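Long-range contacts in octopine dehydrogenase (Pecten maximus, PDB 3C7A), which catalyses the NADH-dependent reductive condensation of L-arginine with pyruvate to D-octopine, the reverse of octopine dehydrogenation: residues 50-55 / 62-67; 144-149 / 157-162. All coordinates share one frame; numbering follows the deposited sequence.

Overall arrangement
Both contacts are antiparallel hairpins of one mixed sheet, in the part of the protein that binds the dinucleotide. They follow each other along the chain: contact 1 (50-55 / 62-67) closes before contact 2 (144-149 / 157-162) opens. Their centres lie about 13 Å apart. Strand 51-56 of contact 1 runs parallel to strand 156-171 of contact 2, and the two are neighbours in the sheet. Probable backbone hydrogen bonds join them, with I54 between V157 and V159. Contact 1 lies farther from the chain centre. Contact 2 reaches the nicotinamide end of NAD. Strand 156-171 thus connects a peripheral hairpin to one that lines the cofactor site.

Contact 1. Residues 50-55 / 62-67; sequences ELTVIV and QTEVKS
The carbonyl oxygen V65 O takes one hydrogen bond from across the contact and a weaker CA-H...O contact beside it. V53 N gives the hydrogen bond, 2.9 Å long and close to straight at 167°. T52 CA makes the CA-H...O contact at 3.4 Å. V53 answers through its own carbonyl: V53 O takes the bond from V65 N, 3.0 Å long. Pairs of mutual N-H...O bonds likewise join L51 with S67 and V55 with T63.

L51, V53, V55, T63, V65 and S67 point to one face. There V53 and V65 meet CB to CB at 4.4 Å, V53 also touches V157, and S67 OG bonds to G19 O.

T52, I54, E64 and K66 point to the other face. T52 and K66 lie side by side and point the same way. T52 OG1 is anti to the carbonyl carbon (chi1 -47°), and it lies 3.9 Å from K66 CE. The lysine chain is extended beyond CG. An alanine in place of T52 would probably leave K66 CG and CE without the hydroxyl oxygen OG1 beside them, and the lysine chain freer to turn. E50 crosses K66 at about a right angle, with E50 OE1 3.8 Å from K66 CD. The charged ends do not meet, since E50 OE1 and K66 NZ are 5.2 Å apart. At the far end I54 CG2 touches Q62 OE1, while Q62 NE2 bonds to N56.

This is a two-stranded antiparallel beta hairpin, joined to the larger sheet through strand 51-56.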
ATOM      1  N   GLU A  50       4.984 -10.845  28.941  1.00 21.66           N
ATOM      2  CA  GLU A  50       4.781  -9.585  28.213  1.00 21.88           C
ATOM      3  C   GLU A  50       5.400  -9.625  26.809  1.00 21.87           C
ATOM      4  O   GLU A  50       6.405 -10.305  26.587  1.00 21.90           O
ATOM      5  CB  GLU A  50       5.379  -8.409  28.997  1.00 21.88           C
ATOM      6  CG  GLU A  50       4.692  -8.091  30.325  1.00 22.05           C
ATOM      7  CD  GLU A  50       5.291  -6.878  31.028  1.00 22.31           C
ATOM      8  OE1 GLU A  50       6.501  -6.895  31.342  1.00 22.57           O
ATOM      9  OE2 GLU A  50       4.546  -5.905  31.274  1.00 22.94           O
ATOM     10  N   LEU A  51       4.795  -8.891  25.874  1.00 21.85           N
ATOM     11  CA  LEU A  51       5.312  -8.764  24.505  1.00 21.85           C
ATOM     12  C   LEU A  51       6.443  -7.727  24.444  1.00 21.91           C
ATOM     13  O   LEU A  51       6.324  -6.645  25.024  1.00 21.91           O
ATOM     14  CB  LEU A  51       4.177  -8.383  23.544  1.00 21.80           C
ATOM     15  CG  LEU A  51       4.430  -8.319  22.031  1.00 21.86           C
ATOM     16  CD1 LEU A  51       4.569  -9.709  21.419  1.00 21.84           C
ATOM     17  CD2 LEU A  51       3.312  -7.548  21.338  1.00 21.80           C
ATOM     18  N   THR A  52       7.523  -8.058  23.733  1.00 21.97           N
ATOM     19  CA  THR A  52       8.733  -7.222  23.702  1.00 22.06           C
ATOM     20  C   THR A  52       9.073  -6.680  22.304  1.00 22.23           C
ATOM     21  O   THR A  52       9.138  -7.438  21.331  1.00 22.13           O
ATOM     22  CB  THR A  52       9.965  -7.985  24.274  1.00 22.05           C
ATOM     23  OG1 THR A  52       9.615  -8.616  25.513  1.00 21.93           O
ATOM     24  CG2 THR A  52      11.140  -7.039  24.512  1.00 22.04           C
ATOM     25  N   VAL A  53       9.289  -5.365  22.224  1.00 22.52           N
ATOM     26  CA  VAL A  53       9.737  -4.697  20.995  1.00 22.87           C
ATOM     27  C   VAL A  53      11.139  -4.102  21.201  1.00 23.21           C
ATOM     28  O   VAL A  53      11.351  -3.298  22.112  1.00 23.19           O
ATOM     29  CB  VAL A  53       8.749  -3.578  20.545  1.00 22.82           C
ATOM     30  CG1 VAL A  53       9.219  -2.920  19.249  1.00 22.60           C
ATOM     31  CG2 VAL A  53       7.332  -4.126  20.373  1.00 22.64           C
ATOM     32  N   ILE A  54      12.086  -4.505  20.352  1.00 23.70           N
ATOM     33  CA  ILE A  54      13.473  -4.021  20.424  1.00 24.22           C
ATOM     34  C   ILE A  54      13.741  -2.981  19.331  1.00 24.61           C
ATOM     35  O   ILE A  54      13.589  -3.268  18.140  1.00 24.66           O
ATOM     36  CB  ILE A  54      14.499  -5.184  20.315  1.00 24.14           C
ATOM     37  CG1 ILE A  54      14.180  -6.282  21.334  1.00 24.10           C
ATOM     38  CG2 ILE A  54      15.930  -4.668  20.510  1.00 24.24           C
ATOM     39  CD1 ILE A  54      14.783  -7.634  21.002  1.00 24.10           C
ATOM     40  N   VAL A  55      14.146  -1.781  19.748  1.00 25.13           N
ATOM     41  CA  VAL A  55      14.331  -0.649  18.832  1.00 25.76           C
ATOM     42  C   VAL A  55      15.805  -0.246  18.688  1.00 26.21           C
ATOM     43  O   VAL A  55      16.456   0.121  19.669  1.00 26.14           O
ATOM     44  CB  VAL A  55      13.481   0.584  19.266  1.00 25.68           C
ATOM     45  CG1 VAL A  55      13.684   1.756  18.311  1.00 25.74           C
ATOM     46  CG2 VAL A  55      11.999   0.224  19.347  1.00 25.79           C
ATOM     47  N   GLN A  62      20.334   0.214  21.962  1.00 30.55           N
ATOM     48  CA  GLN A  62      19.030  -0.442  21.812  1.00 30.29           C
ATOM     49  C   GLN A  62      18.094  -0.152  22.989  1.00 30.02           C
ATOM     50  O   GLN A  62      18.536  -0.065  24.137  1.00 30.07           O
ATOM     51  CB  GLN A  62      19.199  -1.957  21.639  1.00 30.28           C
ATOM     52  CG  GLN A  62      19.825  -2.380  20.310  1.00 30.39           C
ATOM     53  CD  GLN A  62      19.864  -3.891  20.114  1.00 30.45           C
ATOM     54  OE1 GLN A  62      19.820  -4.661  21.075  1.00 30.91           O
ATOM     55  NE2 GLN A  62      19.954  -4.318  18.859  1.00 30.60           N
ATOM     56  N   THR A  63      16.802  -0.012  22.689  1.00 29.62           N
ATOM     57  CA  THR A  63      15.771   0.252  23.702  1.00 29.23           C
ATOM     58  C   THR A  63      14.674  -0.820  23.652  1.00 28.83           C
ATOM     59  O   THR A  63      14.255  -1.235  22.568  1.00 28.79           O
ATOM     60  CB  THR A  63      15.137   1.657  23.513  1.00 29.28           C
ATOM     61  OG1 THR A  63      16.163   2.625  23.253  1.00 29.53           O
ATOM     62  CG2 THR A  63      14.356   2.082  24.753  1.00 29.29           C
ATOM     63  N   GLU A  64      14.218  -1.259  24.827  1.00 28.31           N
ATOM     64  CA  GLU A  64      13.166  -2.278  24.945  1.00 27.88           C
ATOM     65  C   GLU A  64      11.829  -1.695  25.412  1.00 27.29           C
ATOM     66  O   GLU A  64      11.794  -0.828  26.289  1.00 27.30           O
ATOM     67  CB  GLU A  64      13.596  -3.393  25.907  1.00 27.94           C
ATOM     68  CG  GLU A  64      14.638  -4.364  25.354  1.00 28.14           C
ATOM     69  CD  GLU A  64      14.826  -5.599  26.232  1.00 28.36           C
ATOM     70  OE1 GLU A  64      14.671  -5.498  27.469  1.00 28.82           O
ATOM     71  OE2 GLU A  64      15.138  -6.676  25.681  1.00 29.10           O
ATOM     72  N   VAL A  65      10.736  -2.183  24.824  1.00 26.57           N
ATOM     73  CA  VAL A  65       9.371  -1.794  25.208  1.00 25.84           C
ATOM     74  C   VAL A  65       8.536  -3.047  25.507  1.00 25.34           C
ATOM     75  O   VAL A  65       8.503  -3.980  24.701  1.00 25.22           O
ATOM     76  CB  VAL A  65       8.672  -0.948  24.097  1.00 25.87           C
ATOM     77  CG1 VAL A  65       7.296  -0.462  24.557  1.00 25.73           C
ATOM     78  CG2 VAL A  65       9.534   0.241  23.678  1.00 25.95           C
ATOM     79  N   LYS A  66       7.872  -3.063  26.665  1.00 24.74           N
ATOM     80  CA  LYS A  66       7.072  -4.218  27.106  1.00 24.24           C
ATOM     81  C   LYS A  66       5.629  -3.848  27.475  1.00 23.78           C
ATOM     82  O   LYS A  66       5.400  -2.866  28.186  1.00 23.74           O
ATOM     83  CB  LYS A  66       7.746  -4.922  28.292  1.00 24.26           C
ATOM     84  CG  LYS A  66       9.067  -5.608  27.961  1.00 24.41           C
ATOM     85  CD  LYS A  66       9.617  -6.366  29.161  1.00 24.41           C
ATOM     86  CE  LYS A  66      10.926  -7.060  28.823  1.00 24.82           C
ATOM     87  NZ  LYS A  66      11.410  -7.926  29.937  1.00 25.20           N
ATOM     88  N   SER A  67       4.669  -4.645  26.995  1.00 23.19           N
ATOM     89  CA  SER A  67       3.235  -4.421  27.253  1.00 22.65           C
ATOM     90  C   SER A  67       2.377  -5.684  27.059  1.00 22.24           C
ATOM     91  O   SER A  67       2.875  -6.720  26.609  1.00 22.08           O
ATOM     92  CB  SER A  67       2.699  -3.282  26.375  1.00 22.72           C
ATOM     93  OG  SER A  67       2.789  -3.609  24.998  1.00 22.73           O
TER

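Contact 2. Residues 144-149 / 157-162; sequences LPWACR and VEVLGT. With NAD (nicotinamide-adenine-dinucleotide), chain B.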
ATOM      1  N   LEU A 144       4.555   1.628   4.900  1.00 14.23           N
ATOM      2  CA  LEU A 144       4.727   1.211   6.303  1.00 14.24           C
ATOM      3  C   LEU A 144       5.768   2.085   7.028  1.00 14.31           C
ATOM      4  O   LEU A 144       6.819   2.386   6.459  1.00 14.23           O
ATOM      5  CB  LEU A 144       5.110  -0.278   6.388  1.00 14.20           C
ATOM      6  CG  LEU A 144       5.015  -0.997   7.744  1.00 14.21           C
ATOM      7  CD1 LEU A 144       3.563  -1.284   8.145  1.00 14.11           C
ATOM      8  CD2 LEU A 144       5.822  -2.286   7.743  1.00 14.22           C
ATOM      9  N   PRO A 145       5.468   2.510   8.278  1.00 14.45           N
ATOM     10  CA  PRO A 145       6.361   3.372   9.073  1.00 14.60           C
ATOM     11  C   PRO A 145       7.743   2.799   9.433  1.00 14.78           C
ATOM     12  O   PRO A 145       8.676   3.576   9.654  1.00 14.75           O
ATOM     13  CB  PRO A 145       5.557   3.624  10.358  1.00 14.66           C
ATOM     14  CG  PRO A 145       4.138   3.352   9.987  1.00 14.52           C
ATOM     15  CD  PRO A 145       4.215   2.230   9.005  1.00 14.43           C
ATOM     16  N   TRP A 146       7.870   1.472   9.503  1.00 14.97           N
ATOM     17  CA  TRP A 146       9.129   0.836   9.925  1.00 15.19           C
ATOM     18  C   TRP A 146       9.620  -0.253   8.963  1.00 15.45           C
ATOM     19  O   TRP A 146       8.852  -0.780   8.155  1.00 15.54           O
ATOM     20  CB  TRP A 146       8.993   0.206  11.324  1.00 15.03           C
ATOM     21  CG  TRP A 146       8.092   0.923  12.301  1.00 14.83           C
ATOM     22  CD1 TRP A 146       8.437   1.944  13.142  1.00 14.71           C
ATOM     23  CD2 TRP A 146       6.708   0.643  12.557  1.00 14.64           C
ATOM     24  NE1 TRP A 146       7.351   2.327  13.894  1.00 14.55           N
ATOM     25  CE2 TRP A 146       6.278   1.545  13.557  1.00 14.64           C
ATOM     26  CE3 TRP A 146       5.788  -0.278  12.033  1.00 14.71           C
ATOM     27  CZ2 TRP A 146       4.964   1.555  14.042  1.00 14.67           C
ATOM     28  CZ3 TRP A 146       4.480  -0.267  12.518  1.00 14.77           C
ATOM     29  CH2 TRP A 146       4.083   0.645  13.513  1.00 14.72           C
ATOM     30  N   ALA A 147      10.909  -0.578   9.063  1.00 15.77           N
ATOM     31  CA  ALA A 147      11.452  -1.826   8.523  1.00 16.10           C
ATOM     32  C   ALA A 147      11.629  -2.795   9.695  1.00 16.28           C
ATOM     33  O   ALA A 147      12.411  -2.525  10.613  1.00 16.30           O
ATOM     34  CB  ALA A 147      12.776  -1.579   7.814  1.00 16.07           C
ATOM     35  N   CYS A 148      10.894  -3.909   9.666  1.00 16.57           N
ATOM     36  CA  CYS A 148      10.771  -4.796  10.833  1.00 16.80           C
ATOM     37  C   CYS A 148      10.678  -6.294  10.495  1.00 17.14           C
ATOM     38  O   CYS A 148      10.221  -6.666   9.411  1.00 17.01           O
ATOM     39  CB  CYS A 148       9.571  -4.370  11.693  1.00 16.78           C
ATOM     40  SG  CYS A 148       7.989  -4.206  10.794  1.00 16.28           S
ATOM     41  N   ARG A 149      11.114  -7.140  11.435  1.00 17.57           N
ATOM     42  CA  ARG A 149      11.079  -8.604  11.275  1.00 18.23           C
ATOM     43  C   ARG A 149      10.878  -9.344  12.609  1.00 18.24           C
ATOM     44  O   ARG A 149      11.487  -8.991  13.624  1.00 18.21           O
ATOM     45  CB  ARG A 149      12.353  -9.105  10.575  1.00 18.20           C
ATOM     46  CG  ARG A 149      12.300 -10.568  10.124  1.00 18.90           C
ATOM     47  CD  ARG A 149      13.603 -11.022   9.472  1.00 19.22           C
ATOM     48  NE  ARG A 149      13.691 -10.624   8.067  1.00 21.54           N
ATOM     49  CZ  ARG A 149      14.640 -11.024   7.220  1.00 22.40           C
ATOM     50  NH1 ARG A 149      15.603 -11.847   7.621  1.00 22.93           N
ATOM     51  NH2 ARG A 149      14.624 -10.600   5.963  1.00 23.00           N
ATOM     52  N   VAL A 157       9.786  -9.047  18.554  1.00 19.22           N
ATOM     53  CA  VAL A 157       9.943  -8.416  17.232  1.00 19.14           C
ATOM     54  C   VAL A 157      11.018  -7.305  17.249  1.00 19.19           C
ATOM     55  O   VAL A 157      11.195  -6.622  18.261  1.00 19.13           O
ATOM     56  CB  VAL A 157       8.573  -7.898  16.677  1.00 19.16           C
ATOM     57  CG1 VAL A 157       8.024  -6.739  17.516  1.00 19.13           C
ATOM     58  CG2 VAL A 157       8.673  -7.515  15.198  1.00 18.97           C
ATOM     59  N   GLU A 158      11.727  -7.138  16.129  1.00 19.14           N
ATOM     60  CA  GLU A 158      12.839  -6.180  16.027  1.00 19.26           C
ATOM     61  C   GLU A 158      12.624  -5.106  14.950  1.00 19.12           C
ATOM     62  O   GLU A 158      12.264  -5.417  13.813  1.00 19.08           O
ATOM     63  CB  GLU A 158      14.164  -6.925  15.773  1.00 19.27           C
ATOM     64  CG  GLU A 158      15.419  -6.044  15.835  1.00 19.40           C
ATOM     65  CD  GLU A 158      16.707  -6.779  15.473  1.00 19.68           C
ATOM     66  OE1 GLU A 158      16.644  -7.900  14.921  1.00 20.26           O
ATOM     67  OE2 GLU A 158      17.794  -6.222  15.738  1.00 20.18           O
ATOM     68  N   VAL A 159      12.860  -3.847  15.322  1.00 19.09           N
ATOM     69  CA  VAL A 159      12.794  -2.717  14.389  1.00 19.03           C
ATOM     70  C   VAL A 159      14.202  -2.343  13.907  1.00 19.02           C
ATOM     71  O   VAL A 159      15.074  -2.001  14.713  1.00 19.01           O
ATOM     72  CB  VAL A 159      12.092  -1.479  15.028  1.00 19.06           C
ATOM     73  CG1 VAL A 159      12.168  -0.262  14.108  1.00 18.93           C
ATOM     74  CG2 VAL A 159      10.637  -1.793  15.374  1.00 18.97           C
ATOM     75  N   LEU A 160      14.413  -2.416  12.593  1.00 19.00           N
ATOM     76  CA  LEU A 160      15.715  -2.116  11.988  1.00 19.03           C
ATOM     77  C   LEU A 160      15.907  -0.628  11.672  1.00 18.92           C
ATOM     78  O   LEU A 160      17.042  -0.142  11.643  1.00 19.01           O
ATOM     79  CB  LEU A 160      15.942  -2.957  10.720  1.00 19.08           C
ATOM     80  CG  LEU A 160      16.220  -4.472  10.770  1.00 19.37           C
ATOM     81  CD1 LEU A 160      17.289  -4.853  11.802  1.00 19.59           C
ATOM     82  CD2 LEU A 160      14.947  -5.294  10.975  1.00 19.65           C
ATOM     83  N   GLY A 161      14.804   0.083  11.435  1.00 18.73           N
ATOM     84  CA  GLY A 161      14.837   1.520  11.134  1.00 18.49           C
ATOM     85  C   GLY A 161      13.460   2.169  11.075  1.00 18.30           C
ATOM     86  O   GLY A 161      12.456   1.484  10.878  1.00 18.24           O
ATOM     87  N   THR A 162      13.425   3.493  11.240  1.00 18.13           N
ATOM     88  CA  THR A 162      12.176   4.271  11.248  1.00 17.99           C
ATOM     89  C   THR A 162      12.289   5.525  10.365  1.00 17.95           C
ATOM     90  O   THR A 162      13.269   6.271  10.458  1.00 17.85           O
ATOM     91  CB  THR A 162      11.779   4.687  12.694  1.00 17.99           C
ATOM     92  OG1 THR A 162      11.721   3.528  13.535  1.00 17.96           O
ATOM     93  CG2 THR A 162      10.424   5.395  12.723  1.00 18.00           C
TER
HETATM   94  PA  NAD B 405       3.400 -10.144   6.413  1.00 17.38           P
HETATM   95  O1A NAD B 405       3.855 -10.954   5.261  1.00 16.79           O
HETATM   96  O2A NAD B 405       4.314 -10.308   7.566  1.00 16.80           O
HETATM   97  O5B NAD B 405       1.889 -10.555   6.815  1.00 17.88           O
HETATM   98  C5B NAD B 405       1.519 -11.899   7.062  1.00 18.74           C
HETATM   99  C4B NAD B 405       0.122 -11.951   7.678  1.00 19.15           C
HETATM  100  O4B NAD B 405      -0.871 -11.802   6.677  1.00 19.67           O
HETATM  101  C3B NAD B 405      -0.176 -13.277   8.369  1.00 19.45           C
HETATM  102  O3B NAD B 405       0.138 -13.250   9.742  1.00 19.27           O
HETATM  103  C2B NAD B 405      -1.662 -13.482   8.137  1.00 19.89           C
HETATM  104  O2B NAD B 405      -2.428 -12.949   9.193  1.00 19.77           O
HETATM  105  C1B NAD B 405      -1.945 -12.711   6.858  1.00 20.32           C
HETATM  106  N9A NAD B 405      -2.018 -13.681   5.744  1.00 20.65           N
HETATM  107  C8A NAD B 405      -0.962 -14.123   4.984  1.00 20.85           C
HETATM  108  N7A NAD B 405      -1.420 -15.014   4.077  1.00 21.07           N
HETATM  109  C5A NAD B 405      -2.754 -15.152   4.243  1.00 20.90           C
HETATM  110  C6A NAD B 405      -3.699 -15.929   3.581  1.00 20.89           C
HETATM  111  N6A NAD B 405      -3.290 -16.901   2.766  1.00 21.11           N
HETATM  112  N1A NAD B 405      -5.027 -15.868   3.973  1.00 20.75           N
HETATM  113  C2A NAD B 405      -5.404 -15.038   5.015  1.00 20.85           C
HETATM  114  N3A NAD B 405      -4.454 -14.270   5.668  1.00 20.81           N
HETATM  115  C4A NAD B 405      -3.147 -14.322   5.289  1.00 20.74           C
HETATM  116  O3  NAD B 405       3.284  -8.596   5.949  1.00 17.10           O
HETATM  117  PN  NAD B 405       4.056  -7.391   6.700  1.00 17.18           P
HETATM  118  O1N NAD B 405       5.509  -7.677   6.667  1.00 17.27           O
HETATM  119  O2N NAD B 405       3.393  -7.130   7.999  1.00 16.78           O
HETATM  120  O5D NAD B 405       3.817  -6.115   5.740  1.00 17.62           O
HETATM  121  C5D NAD B 405       2.535  -5.629   5.397  1.00 17.80           C
HETATM  122  C4D NAD B 405       2.629  -4.745   4.150  1.00 18.04           C
HETATM  123  O4D NAD B 405       3.580  -3.704   4.330  1.00 18.01           O
HETATM  124  C3D NAD B 405       3.057  -5.543   2.925  1.00 18.20           C
HETATM  125  O3D NAD B 405       2.221  -5.213   1.840  1.00 18.22           O
HETATM  126  C2D NAD B 405       4.488  -5.102   2.666  1.00 18.11           C
HETATM  127  O2D NAD B 405       4.785  -5.084   1.288  1.00 18.04           O
HETATM  128  C1D NAD B 405       4.544  -3.709   3.286  1.00 18.05           C
HETATM  129  N1N NAD B 405       5.892  -3.331   3.777  1.00 18.12           N
HETATM  130  C2N NAD B 405       6.592  -4.128   4.654  1.00 18.04           C
HETATM  131  C3N NAD B 405       7.860  -3.747   5.106  1.00 18.06           C
HETATM  132  C7N NAD B 405       8.511  -4.490   6.245  1.00 18.01           C
HETATM  133  O7N NAD B 405       9.756  -4.177   6.605  1.00 17.76           O
HETATM  134  N7N NAD B 405       7.801  -5.508   6.917  1.00 18.20           N
HETATM  135  C4N NAD B 405       8.411  -2.543   4.658  1.00 18.12           C
HETATM  136  C5N NAD B 405       7.696  -1.737   3.772  1.00 18.14           C
HETATM  137  C6N NAD B 405       6.434  -2.146   3.343  1.00 18.11           C
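A beta hairpin with a bulge, at the nicotinamide end of the NAD site, pairs W146 with T162 and C148 with V159. Between these two non-hydrogen-bonded pairs A147 faces two residues, L160 and G161. A147 O accepts from L160 N at 2.8 Å, and A147 N gives a longer bond to G161 O. Beyond the bulge R149 and E158 exchange two backbone bonds. V157 CG2 packs on R149 O at 3.5 Å.

W146 and T162 lie side by side and point the same way. T162 OG1 reaches the edge of the indole, in its plane, 3.7 Å from W146 CD1. P145 CB sits over the centre of one ring face. W146 and C148 lie on the same face of the hairpin, and both touch T16 of helix 12-21.

The cofactor meets both the strand and the loop before it. In that loop, L144 CD2 comes within 3.6 Å of NAD C3N. On the strand, C148 SG stands between the backbone N and the carbonyl carbon (chi1 52°), 4.1 Å from NAD N7N. The backbone binds the carboxamide oxygen: C148 N donates to NAD O7N at 3.3 Å, with an angle of 161° at the hydrogen.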